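Local coordinates for N-acetylmuramoyl-l-alanine amidase (Bartonella henselae, PDB 3NE8), which probably cleaves the amide bond between N-acetylmuramic acid and L-alanine in peptidoglycan, using zinc, in remodelling the cell wall during division, at residues 95-100 and 186-191; 106-111 and 172-177; 30-35 and 53-58. All blocks are in the same frame, centred on the assembly; numbering follows the deposited sequence. Where two conformers were deposited one is given.

Contact 1. Residues 95-100 and 186-191; sequences TVYTIS and SVLIEI
The Y97 ring turns one edge to the partner strand: L188 O lies in the ring plane beside CD2, and E190 CG meets CE2 at 3.6 Å, near that plane. The E190 carboxylate stands 88° from the ring plane, while F176 meets the ring in an edge-to-face stack. With CG anti to its carbonyl carbon (chi1 -63°), Y97 leans the same way as L188, and the two lie side by side with CD2 to CD2 at 3.9 Å. L188 O also accepts Y97 N at 2.8 Å and 171°, and L188 N returns the bond to Y97 O. T95 and E190 form the next hydrogen-bonded pair. Here strands 95-99 and 186-190 run antiparallel in the mixed sheet of the amidase domain, with 186-190 parallel to 77-82 beyond. E190 OE1 accepts a bond from the backbone N of D84, a zinc ligand, and the E190 side chain lies about 5 Å from the zinc ion. On the face opposite Y97 and L188, V96 CG1 packs on V187 CB at 3.8 Å; from helix 135-161, A152 and V155 meet V96 and F151 meets V187. Past the last direct bond a water bridges the strands, accepting from I99 N and donating to S186 O.

Contact 2. Residues 106-111 and 172-177; sequences AIAKSL and RYADFQ
A108 and A174 bring helix and strand together where packing is tight: A174 CB rests 3.5 Å from A108 O, A108 CB lies 3.7 Å from Y173 O, and the two methyls are 4.2 Å apart. Small side chains let the axes of helix 106-111 and strand 172-174 approach to 7.4 Å. One turn on, L111 brings CD2 to the ring edge of F176, 4.1 Å from CZ, the two side chains crossing obliquely. The chain bends at D175, the centre of an inverse gamma turn with a weak bond from F176 N to A174 O, and F176 follows. Helix 106-116 packs on 170-174, one of the two edge strands of the sheet within this chain, and Y97 of the adjacent strand touches A108, L111 and R172. Toward the start of the helix the fit is looser. I107 CB meets the edge of the R172 guanidinium at NH1, 4.0 Å away, but its outer branches lead off. R172 is held instead by a salt bridge to D105, which also accepts A108 N, and by the carbonyls of N168 and N169. K109 is exposed, its CB pointing away from the strand.

Contact 3. Residues 30-35 and 53-58; sequences DVTLAF and LTRDSD
A beta-alpha-beta crossover frames this contact: helix 28-45 links the parallel neighbours 5-11 and 49-53, and the loop leaving the second strand curls back over the helix's first turns. L33 is its centre, touching L53, R55, D56 and S57. CG is anti to the backbone N (chi1 -179°), which carries the branch toward the loop; its two methyls then meet different parts. CD1 lies 3.8 Å from R55 O, 4.1 Å from D56 OD2 and 4.3 Å from L53 CD2; CD2 is 3.9 Å from R55 NH1, approaching the guanidinium obliquely. R55 runs extended from CG to NE across L33, its tip coming nearer the helix than its base does. Its NH1 bonds back to S57 O at 3.0 Å, with that oxygen in the guanidinium plane and the donor 41° above the carbonyl plane; this closes R55-S57 on itself, with L33 packed against it. NH2 comes within 3.4 Å of T32 OG1 and bonds to the carbonyls of K29 and G12, while NE donates to P11 O. T32 OG1 bonds to G12 O as well. D56 forms salt bridges with R37 and R40, further along the helix. The carbonyl of R55 is buried against the leucine with no partner in the model. The guanidinium is gripped by four backbone carbonyls, which probably stabilises its positive charge and fixes the backbone just before H13, a zinc ligand.

How the contacts relate
Contact 3 closes first along the chain; contact 1 opens later, and contact 2 is nested within the loop that contact 1 closes. Contacts 1 and 2, with centres about 9 Å apart, share the sheet: strand 94-99 lies between 186-190 and 170-174, and V96 and T98 bond to the backbone of R172. Contact 3 belongs to the other end of the same sheet, its centre about 17 Å from that of contact 1 and 22 Å from that of contact 2. Side chains of all three come within about 6 Å of the zinc ion, whose ligands H13, E28, H82, D84 and E115 come from well-separated parts of the chain.

Contact 1. Residues 95-100 and 186-191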
loop_
_atom_site.group_PDB
_atom_site.type_symbol
_atom_site.label_atom_id
_atom_site.label_comp_id
_atom_site.label_asym_id
_atom_site.label_seq_id
_atom_site.Cartn_x
_atom_site.Cartn_y
_atom_site.Cartn_z
ATOM N N THR A 95 -19.032 -2.991 2.041
ATOM C CA THR A 95 -18.079 -4.048 1.728
ATOM C C THR A 95 -17.261 -3.618 0.522
ATOM O O THR A 95 -17.778 -2.944 -0.377
ATOM C CB THR A 95 -18.796 -5.365 1.325
ATOM O OG1 THR A 95 -19.915 -5.603 2.185
ATOM C CG2 THR A 95 -17.861 -6.558 1.403
ATOM N N VAL A 96 -15.993 -4.021 0.486
ATOM C CA VAL A 96 -15.154 -3.808 -0.689
ATOM C C VAL A 96 -14.656 -5.150 -1.198
ATOM O O VAL A 96 -14.111 -5.959 -0.426
ATOM C CB VAL A 96 -13.954 -2.887 -0.408
ATOM C CG1 VAL A 96 -13.222 -2.574 -1.710
ATOM C CG2 VAL A 96 -14.396 -1.609 0.274
ATOM N N TYR A 97 -14.843 -5.393 -2.489
ATOM C CA TYR A 97 -14.381 -6.611 -3.139
ATOM C C TYR A 97 -13.266 -6.319 -4.128
ATOM O O TYR A 97 -13.303 -5.333 -4.866
ATOM C CB TYR A 97 -15.517 -7.317 -3.898
ATOM C CG TYR A 97 -16.646 -7.789 -3.022
ATOM C CD1 TYR A 97 -16.693 -9.103 -2.573
ATOM C CD2 TYR A 97 -17.666 -6.929 -2.645
ATOM C CE1 TYR A 97 -17.735 -9.543 -1.764
ATOM C CE2 TYR A 97 -18.703 -7.355 -1.841
ATOM C CZ TYR A 97 -18.736 -8.664 -1.398
ATOM O OH TYR A 97 -19.760 -9.109 -0.576
ATOM N N THR A 98 -12.265 -7.193 -4.132
ATOM C CA THR A 98 -11.248 -7.223 -5.178
ATOM C C THR A 98 -11.374 -8.536 -5.945
ATOM O O THR A 98 -12.108 -9.436 -5.516
ATOM C CB THR A 98 -9.836 -7.081 -4.591
ATOM O OG1 THR A 98 -9.678 -7.976 -3.480
ATOM C CG2 THR A 98 -9.634 -5.666 -4.100
ATOM N N ILE A 99 -10.665 -8.660 -7.062
ATOM C CA ILE A 99 -10.813 -9.839 -7.901
ATOM C C ILE A 99 -9.948 -10.993 -7.398
ATOM O O ILE A 99 -8.866 -10.787 -6.839
ATOM C CB ILE A 99 -10.480 -9.534 -9.372
ATOM C CG1 ILE A 99 -11.043 -10.632 -10.284
ATOM C CG2 ILE A 99 -8.977 -9.358 -9.563
ATOM C CD1 ILE A 99 -11.012 -10.297 -11.759
ATOM N N SER A 100 -10.434 -12.212 -7.600
ATOM C CA SER A 100 -9.692 -13.421 -7.271
ATOM C C SER A 100 -10.369 -14.573 -7.986
ATOM O O SER A 100 -11.587 -14.568 -8.160
ATOM C CB SER A 100 -9.729 -13.682 -5.771
ATOM O OG SER A 100 -9.035 -14.879 -5.454
ATOM N N SER A 186 -8.729 -1.931 -9.537
ATOM C CA SER A 186 -10.187 -2.003 -9.585
ATOM C C SER A 186 -10.748 -2.598 -8.311
ATOM O O SER A 186 -10.246 -3.630 -7.824
ATOM C CB SER A 186 -10.633 -2.884 -10.767
ATOM O OG SER A 186 -10.212 -2.356 -12.016
ATOM N N VAL A 187 -11.805 -1.976 -7.787
ATOM C CA VAL A 187 -12.547 -2.550 -6.679
ATOM C C VAL A 187 -14.038 -2.436 -6.951
ATOM O O VAL A 187 -14.482 -1.570 -7.724
ATOM C CB VAL A 187 -12.224 -1.866 -5.319
ATOM C CG1 VAL A 187 -10.734 -1.961 -4.996
ATOM C CG2 VAL A 187 -12.699 -0.412 -5.293
ATOM N N LEU A 188 -14.811 -3.288 -6.290
ATOM C CA LEU A 188 -16.260 -3.217 -6.312
ATOM C C LEU A 188 -16.720 -2.896 -4.899
ATOM O O LEU A 188 -16.393 -3.616 -3.948
ATOM C CB LEU A 188 -16.855 -4.538 -6.811
ATOM C CG LEU A 188 -18.376 -4.592 -6.988
ATOM C CD1 LEU A 188 -18.740 -5.580 -8.086
ATOM C CD2 LEU A 188 -19.099 -4.919 -5.696
ATOM N N ILE A 189 -17.445 -1.797 -4.741
ATOM C CA ILE A 189 -17.913 -1.389 -3.424
ATOM C C ILE A 189 -19.405 -1.600 -3.321
ATOM O O ILE A 189 -20.169 -1.085 -4.143
ATOM C CB ILE A 189 -17.593 0.080 -3.128
ATOM C CG1 ILE A 189 -16.081 0.298 -3.179
ATOM C CG2 ILE A 189 -18.155 0.488 -1.765
ATOM C CD1 ILE A 189 -15.646 1.722 -2.884
ATOM N N GLU A 190 -19.821 -2.405 -2.348
ATOM C CA GLU A 190 -21.229 -2.488 -1.990
ATOM C C GLU A 190 -21.466 -1.392 -0.978
ATOM O O GLU A 190 -20.910 -1.420 0.122
ATOM C CB GLU A 190 -21.574 -3.845 -1.372
ATOM C CG GLU A 190 -21.433 -5.018 -2.320
ATOM C CD GLU A 190 -22.541 -5.123 -3.351
ATOM O OE1 GLU A 190 -23.554 -4.395 -3.258
ATOM O OE2 GLU A 190 -22.389 -5.966 -4.270
ATOM N N ILE A 191 -22.248 -0.388 -1.347
ATOM C CA ILE A 191 -22.450 0.660 -0.373
ATOM C C ILE A 191 -23.369 0.160 0.735
ATOM O O ILE A 191 -23.256 0.643 1.865
ATOM C CB ILE A 191 -22.919 1.958 -0.989
ATOM C CG1 ILE A 191 -24.214 1.711 -1.745
ATOM C CG2 ILE A 191 -21.836 2.514 -1.900
ATOM C CD1 ILE A 191 -24.904 2.972 -2.205
HETATM O O HOH W 1 -9.245 -6.255 -7.984
#

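Contact 2. Residues 106-111 and 172-177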
loop_
_atom_site.group_PDB
_atom_site.type_symbol
_atom_site.label_atom_id
_atom_site.label_comp_id
_atom_site.label_asym_id
_atom_site.label_seq_id
_atom_site.Cartn_x
_atom_site.Cartn_y
_atom_site.Cartn_z
ATOM N N ALA A 106 -18.474 -18.059 0.844
ATOM C CA ALA A 106 -19.617 -18.488 0.052
ATOM C C ALA A 106 -20.518 -17.343 -0.396
ATOM O O ALA A 106 -21.097 -17.407 -1.475
ATOM C CB ALA A 106 -20.423 -19.537 0.809
ATOM N N ILE A 107 -20.655 -16.313 0.433
ATOM C CA ILE A 107 -21.475 -15.162 0.065
ATOM C C ILE A 107 -20.850 -14.421 -1.113
ATOM O O ILE A 107 -21.535 -14.062 -2.076
ATOM C CB ILE A 107 -21.662 -14.189 1.252
ATOM C CG1 ILE A 107 -22.576 -14.807 2.315
ATOM C CG2 ILE A 107 -22.230 -12.862 0.773
ATOM C CD1 ILE A 107 -24.029 -14.928 1.891
ATOM N N ALA A 108 -19.547 -14.180 -1.028
ATOM C CA ALA A 108 -18.820 -13.511 -2.101
ATOM C C ALA A 108 -18.906 -14.315 -3.398
ATOM O O ALA A 108 -19.107 -13.751 -4.482
ATOM C CB ALA A 108 -17.379 -13.300 -1.693
ATOM N N LYS A 109 -18.757 -15.632 -3.293
ATOM C CA LYS A 109 -18.791 -16.485 -4.472
ATOM C C LYS A 109 -20.146 -16.395 -5.169
ATOM O O LYS A 109 -20.227 -16.242 -6.390
ATOM C CB LYS A 109 -18.490 -17.935 -4.078
ATOM C CG LYS A 109 -18.374 -18.884 -5.259
ATOM C CD LYS A 109 -18.134 -20.314 -4.792
ATOM C CE LYS A 109 -18.215 -21.289 -5.951
ATOM N NZ LYS A 109 -17.130 -21.053 -6.937
ATOM N N SER A 110 -21.213 -16.484 -4.389
ATOM C CA SER A 110 -22.557 -16.440 -4.944
ATOM C C SER A 110 -22.852 -15.061 -5.521
ATOM O O SER A 110 -23.505 -14.939 -6.556
ATOM C CB SER A 110 -23.584 -16.788 -3.870
ATOM O OG SER A 110 -24.865 -16.956 -4.443
ATOM N N LEU A 111 -22.373 -14.020 -4.843
ATOM C CA LEU A 111 -22.598 -12.659 -5.316
ATOM C C LEU A 111 -21.948 -12.434 -6.677
ATOM O O LEU A 111 -22.572 -11.883 -7.580
ATOM C CB LEU A 111 -22.088 -11.640 -4.298
ATOM C CG LEU A 111 -22.198 -10.164 -4.688
ATOM C CD1 LEU A 111 -23.653 -9.740 -4.923
ATOM C CD2 LEU A 111 -21.538 -9.299 -3.620
ATOM N N ARG A 172 -13.473 -8.475 0.907
ATOM C CA ARG A 172 -13.713 -9.805 0.369
ATOM C C ARG A 172 -13.255 -9.868 -1.082
ATOM O O ARG A 172 -12.763 -8.881 -1.639
ATOM C CB ARG A 172 -15.191 -10.178 0.513
ATOM C CG ARG A 172 -15.649 -10.148 1.960
ATOM C CD ARG A 172 -17.062 -10.647 2.157
ATOM N NE ARG A 172 -17.453 -10.524 3.560
ATOM C CZ ARG A 172 -18.382 -11.266 4.152
ATOM N NH1 ARG A 172 -19.026 -12.205 3.471
ATOM N NH2 ARG A 172 -18.662 -11.063 5.433
ATOM N N TYR A 173 -13.392 -11.031 -1.706
ATOM C CA TYR A 173 -12.929 -11.176 -3.081
ATOM C C TYR A 173 -13.586 -12.357 -3.769
ATOM O O TYR A 173 -13.985 -13.334 -3.128
ATOM C CB TYR A 173 -11.398 -11.263 -3.159
ATOM C CG TYR A 173 -10.775 -12.168 -2.128
ATOM C CD1 TYR A 173 -10.639 -13.527 -2.358
ATOM C CD2 TYR A 173 -10.302 -11.654 -0.929
ATOM C CE1 TYR A 173 -10.063 -14.361 -1.408
ATOM C CE2 TYR A 173 -9.725 -12.475 0.024
ATOM C CZ TYR A 173 -9.610 -13.822 -0.227
ATOM O OH TYR A 173 -9.035 -14.651 0.714
ATOM N N ALA A 174 -13.738 -12.233 -5.079
ATOM C CA ALA A 174 -14.310 -13.283 -5.903
ATOM C C ALA A 174 -14.085 -12.897 -7.351
ATOM O O ALA A 174 -13.522 -11.840 -7.637
ATOM C CB ALA A 174 -15.802 -13.466 -5.611
ATOM N N ASP A 175 -14.519 -13.754 -8.268
ATOM C CA ASP A 175 -14.200 -13.590 -9.678
ATOM C C ASP A 175 -15.206 -12.673 -10.388
ATOM O O ASP A 175 -15.970 -13.112 -11.252
ATOM C CB ASP A 175 -14.144 -14.972 -10.332
ATOM C CG ASP A 175 -13.570 -14.943 -11.729
ATOM O OD1 ASP A 175 -12.844 -13.992 -12.081
ATOM O OD2 ASP A 175 -13.844 -15.903 -12.481
ATOM N N PHE A 176 -15.204 -11.401 -10.012
ATOM C CA PHE A 176 -16.077 -10.396 -10.626
ATOM C C PHE A 176 -15.522 -9.956 -11.985
ATOM O O PHE A 176 -14.413 -9.412 -12.064
ATOM C CB PHE A 176 -16.182 -9.163 -9.726
ATOM C CG PHE A 176 -16.943 -9.392 -8.451
ATOM C CD1 PHE A 176 -18.321 -9.285 -8.423
ATOM C CD2 PHE A 176 -16.274 -9.692 -7.273
ATOM C CE1 PHE A 176 -19.024 -9.487 -7.240
ATOM C CE2 PHE A 176 -16.969 -9.892 -6.094
ATOM C CZ PHE A 176 -18.338 -9.788 -6.073
ATOM N N GLN A 177 -16.291 -10.172 -13.048
ATOM C CA GLN A 177 -15.822 -9.820 -14.384
ATOM C C GLN A 177 -15.585 -8.320 -14.571
ATOM O O GLN A 177 -14.752 -7.917 -15.382
ATOM C CB GLN A 177 -16.784 -10.347 -15.454
ATOM C CG GLN A 177 -16.876 -11.863 -15.497
ATOM C CD GLN A 177 -15.515 -12.524 -15.515
ATOM O OE1 GLN A 177 -14.822 -12.523 -16.534
ATOM N NE2 GLN A 177 -15.119 -13.092 -14.382
#

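Contact 3. Residues 30-35 and 53-58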
loop_
_atom_site.group_PDB
_atom_site.type_symbol
_atom_site.label_atom_id
_atom_site.label_comp_id
_atom_site.label_asym_id
_atom_site.label_seq_id
_atom_site.Cartn_x
_atom_site.Cartn_y
_atom_site.Cartn_z
ATOM N N ASP A 30 -30.645 2.929 -9.763
ATOM C CA ASP A 30 -30.805 4.347 -9.457
ATOM C C ASP A 30 -29.938 4.788 -8.282
ATOM O O ASP A 30 -29.374 5.880 -8.290
ATOM C CB ASP A 30 -32.276 4.687 -9.202
ATOM C CG ASP A 30 -33.156 4.461 -10.434
ATOM O OD1 ASP A 30 -32.690 4.702 -11.564
ATOM O OD2 ASP A 30 -34.314 4.029 -10.261
ATOM N N VAL A 31 -29.824 3.930 -7.277
ATOM C CA VAL A 31 -28.971 4.203 -6.132
ATOM C C VAL A 31 -27.508 4.307 -6.563
ATOM O O VAL A 31 -26.779 5.188 -6.099
ATOM C CB VAL A 31 -29.107 3.087 -5.059
ATOM C CG1 VAL A 31 -28.033 3.224 -3.972
ATOM C CG2 VAL A 31 -30.499 3.092 -4.453
ATOM N N THR A 32 -27.065 3.396 -7.417
ATOM C CA THR A 32 -25.651 3.402 -7.778
ATOM C C THR A 32 -25.289 4.649 -8.605
ATOM O O THR A 32 -24.207 5.206 -8.428
ATOM C CB THR A 32 -25.244 2.143 -8.550
ATOM O OG1 THR A 32 -25.969 2.106 -9.791
ATOM C CG2 THR A 32 -25.501 0.875 -7.725
ATOM N N LEU A 33 -26.180 5.073 -9.511
ATOM C CA LEU A 33 -25.951 6.287 -10.293
ATOM C C LEU A 33 -25.924 7.503 -9.369
ATOM O O LEU A 33 -25.046 8.363 -9.498
ATOM C CB LEU A 33 -27.005 6.433 -11.395
ATOM C CG LEU A 33 -26.878 7.643 -12.324
ATOM C CD1 LEU A 33 -25.541 7.642 -13.052
ATOM C CD2 LEU A 33 -28.022 7.661 -13.323
ATOM N N ALA A 34 -26.863 7.569 -8.424
ATOM C CA ALA A 34 -26.906 8.699 -7.497
ATOM C C ALA A 34 -25.636 8.726 -6.651
ATOM O O ALA A 34 -25.069 9.782 -6.366
ATOM C CB ALA A 34 -28.146 8.623 -6.604
ATOM N N PHE A 35 -25.205 7.558 -6.194
ATOM C CA PHE A 35 -23.991 7.492 -5.391
ATOM C C PHE A 35 -22.768 7.905 -6.210
ATOM O O PHE A 35 -21.906 8.643 -5.723
ATOM C CB PHE A 35 -23.791 6.103 -4.786
ATOM C CG PHE A 35 -22.675 6.068 -3.782
ATOM C CD1 PHE A 35 -22.924 6.367 -2.452
ATOM C CD2 PHE A 35 -21.374 5.812 -4.180
ATOM C CE1 PHE A 35 -21.897 6.368 -1.521
ATOM C CE2 PHE A 35 -20.337 5.819 -3.248
ATOM C CZ PHE A 35 -20.610 6.098 -1.923
ATOM N N LEU A 53 -17.532 8.842 -15.467
ATOM C CA LEU A 53 -18.451 7.753 -15.173
ATOM C C LEU A 53 -18.606 6.853 -16.406
ATOM O O LEU A 53 -18.594 7.347 -17.540
ATOM C CB LEU A 53 -19.819 8.311 -14.762
ATOM C CG LEU A 53 -20.045 8.589 -13.276
ATOM C CD1 LEU A 53 -19.012 9.561 -12.695
ATOM C CD2 LEU A 53 -21.457 9.107 -13.033
ATOM N N THR A 54 -18.758 5.546 -16.198
ATOM C CA THR A 54 -19.037 4.653 -17.321
ATOM C C THR A 54 -20.378 4.995 -17.987
ATOM O O THR A 54 -20.520 4.853 -19.195
ATOM C CB THR A 54 -19.036 3.182 -16.892
ATOM O OG1 THR A 54 -19.979 3.020 -15.837
ATOM C CG2 THR A 54 -17.637 2.749 -16.428
ATOM N N ARG A 55 -21.364 5.364 -17.173
ATOM C CA ARG A 55 -22.643 5.891 -17.641
ATOM C C ARG A 55 -23.023 7.039 -16.734
ATOM O O ARG A 55 -22.786 6.994 -15.520
ATOM C CB ARG A 55 -23.745 4.828 -17.610
ATOM C CG ARG A 55 -24.143 4.368 -16.202
ATOM C CD ARG A 55 -25.183 3.262 -16.251
ATOM N NE ARG A 55 -25.557 2.736 -14.936
ATOM C CZ ARG A 55 -26.613 3.132 -14.229
ATOM N NH1 ARG A 55 -27.399 4.101 -14.688
ATOM N NH2 ARG A 55 -26.893 2.558 -13.070
ATOM N N ASP A 56 -23.598 8.078 -17.335
ATOM C CA ASP A 56 -24.172 9.190 -16.581
ATOM C C ASP A 56 -25.619 9.390 -17.011
ATOM O O ASP A 56 -26.111 10.516 -17.155
ATOM C CB ASP A 56 -23.350 10.466 -16.749
ATOM C CG ASP A 56 -23.618 11.484 -15.656
ATOM O OD1 ASP A 56 -23.187 12.635 -15.829
ATOM O OD2 ASP A 56 -24.270 11.143 -14.645
ATOM N N SER A 57 -26.291 8.266 -17.211
ATOM C CA SER A 57 -27.685 8.214 -17.612
ATOM C C SER A 57 -28.142 6.783 -17.418
ATOM O O SER A 57 -27.341 5.901 -17.069
ATOM C CB SER A 57 -27.840 8.611 -19.076
ATOM O OG SER A 57 -27.218 7.665 -19.922
ATOM N N ASP A 58 -29.425 6.549 -17.660
ATOM C CA ASP A 58 -30.028 5.246 -17.441
ATOM C C ASP A 58 -29.885 4.399 -18.696
ATOM O O ASP A 58 -30.803 4.337 -19.520
ATOM C CB ASP A 58 -31.503 5.412 -17.075
ATOM C CG ASP A 58 -32.149 4.110 -16.693
ATOM O OD1 ASP A 58 -31.446 3.237 -16.169
ATOM O OD2 ASP A 58 -33.366 3.963 -16.921
#